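Local coordinates for formimidoylglutamase (Bacillus subtilis, PDB 3M1R), which catalyses the manganese-dependent hydrolysis of N-formimidoyl-L-glutamate to L-glutamate and formamide in the breakdown of histidine, at residues Ile242-Asp247 against Asp268-Ala273. Numbering follows the deposited sequence.
With CA (calcium ion), chain B; CA (calcium ion), chain C.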
# COMPACT_ATOMS: atom_id res chain seq x y z
N ILE D 242 -18.67 6.24 29.66
CA ILE D 242 -18.92 5.96 28.26
C ILE D 242 -17.73 5.21 27.68
O ILE D 242 -16.63 5.74 27.64
CB ILE D 242 -19.11 7.26 27.45
CG1 ILE D 242 -20.27 8.09 27.99
CG2 ILE D 242 -19.33 6.94 25.98
CD1 ILE D 242 -20.39 9.41 27.26
N SER D 243 -17.96 3.97 27.25
CA SER D 243 -16.92 3.19 26.60
C SER D 243 -17.22 3.01 25.12
O SER D 243 -18.16 2.30 24.75
CB SER D 243 -16.74 1.82 27.26
OG SER D 243 -15.62 1.14 26.72
N VAL D 244 -16.42 3.64 24.28
CA VAL D 244 -16.63 3.50 22.85
C VAL D 244 -15.61 2.55 22.23
O VAL D 244 -14.42 2.84 22.16
CB VAL D 244 -16.52 4.84 22.13
CG1 VAL D 244 -16.76 4.61 20.63
CG2 VAL D 244 -17.53 5.81 22.70
N ASP D 245 -16.11 1.39 21.80
CA ASP D 245 -15.31 0.44 21.05
C ASP D 245 -15.61 0.74 19.60
O ASP D 245 -16.74 0.59 19.14
CB ASP D 245 -15.70 -0.98 21.42
CG ASP D 245 -14.93 -2.04 20.64
OD1 ASP D 245 -14.45 -1.80 19.51
OD2 ASP D 245 -14.79 -3.13 21.18
N MSE D 246 -14.61 1.20 18.87
CA MSE D 246 -14.84 1.74 17.54
C MSE D 246 -15.34 0.68 16.57
O MSE D 246 -15.90 1.02 15.52
CB MSE D 246 -13.58 2.44 17.00
CG MSE D 246 -13.24 3.74 17.75
SE MSE D 246 -14.58 5.19 17.60
CE MSE D 246 -14.20 5.69 15.74
N ASP D 247 -15.20 -0.59 16.91
CA ASP D 247 -15.65 -1.62 15.98
C ASP D 247 -17.17 -1.79 15.98
O ASP D 247 -17.70 -2.56 15.19
CB ASP D 247 -14.90 -2.96 16.15
CG ASP D 247 -15.23 -3.66 17.44
OD1 ASP D 247 -16.34 -3.45 18.00
OD2 ASP D 247 -14.36 -4.44 17.89
N ASP D 268 -21.70 9.38 12.00
CA ASP D 268 -22.55 10.50 12.38
C ASP D 268 -23.62 10.10 13.41
O ASP D 268 -23.94 10.86 14.32
CB ASP D 268 -23.18 11.13 11.14
CG ASP D 268 -23.88 10.12 10.27
OD1 ASP D 268 -24.94 9.61 10.69
OD2 ASP D 268 -23.37 9.84 9.16
N GLU D 269 -24.16 8.89 13.25
CA GLU D 269 -25.03 8.28 14.25
C GLU D 269 -24.33 8.16 15.61
O GLU D 269 -24.91 8.48 16.64
CB GLU D 269 -25.36 6.87 13.80
CG GLU D 269 -26.80 6.56 13.63
CD GLU D 269 -26.99 5.12 13.20
OE1 GLU D 269 -26.11 4.58 12.48
OE2 GLU D 269 -28.01 4.52 13.62
N LEU D 270 -23.09 7.67 15.61
CA LEU D 270 -22.33 7.54 16.85
C LEU D 270 -22.06 8.92 17.45
O LEU D 270 -22.23 9.13 18.66
CB LEU D 270 -21.02 6.78 16.61
CG LEU D 270 -20.05 6.52 17.78
CD1 LEU D 270 -20.74 5.80 18.94
CD2 LEU D 270 -18.76 5.74 17.33
N LEU D 271 -21.62 9.86 16.62
CA LEU D 271 -21.22 11.17 17.14
C LEU D 271 -22.42 11.81 17.86
O LEU D 271 -22.26 12.37 18.94
CB LEU D 271 -20.70 12.08 16.02
CG LEU D 271 -19.44 11.61 15.28
CD1 LEU D 271 -19.11 12.58 14.13
CD2 LEU D 271 -18.26 11.52 16.22
N GLU D 272 -23.60 11.68 17.27
CA GLU D 272 -24.80 12.31 17.84
C GLU D 272 -25.11 11.67 19.19
O GLU D 272 -25.46 12.36 20.14
CB GLU D 272 -25.98 12.16 16.88
CG GLU D 272 -27.03 13.26 17.00
CD GLU D 272 -26.46 14.65 16.74
OE1 GLU D 272 -27.05 15.63 17.23
OE2 GLU D 272 -25.43 14.77 16.04
N ALA D 273 -24.96 10.35 19.27
CA ALA D 273 -25.27 9.61 20.49
C ALA D 273 -24.31 9.96 21.62
O ALA D 273 -24.73 10.22 22.75
CB ALA D 273 -25.25 8.09 20.23
CA CA B . -15.88 -4.98 19.76
CA CA C . -15.22 -5.46 22.10
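In the beta-alpha-beta unit made by strand 239-245, helix 267-278 and strand 283-289, Leu270 is the residue of 268-273 that touches 242-247. The outer methyls of Val244 and Leu270 meet end on, CG1 of Val244 lying 4.0 Å from CD2 of Leu270. With chi1 of Leu270 at 180° and CD2 roughly anti to CA, that branch is the extended one and points at the strand. The same CD2 also lies 4.2 Å from SE of Met246, a selenomethionine just past the strand, so one leucine branch touches both residues. Phe152 of the adjacent strand 147-152 packs on both Val244 and Leu270, and the three touching residues are buried. Asp245 turns the other way, to the metals: its OD2 bridges the two calcium ions, at 2.6 Å from the chain B ion and 2.5 Å from the chain C ion. Asp247 grips the chain B ion with both carboxylate oxygens, OD1 at 2.4 Å and OD2 at 2.5 Å. Asn130, Asp153 and Asp157 bind the chain C ion, and Asp153 and His155 the chain B ion, so Asp153, like Asp245, serves both. These metal aspartates of 242-247 sit at and just beyond the C-terminal end of strand 239-245, as in the two-manganese centre of the arginase fold, occupied here by calcium.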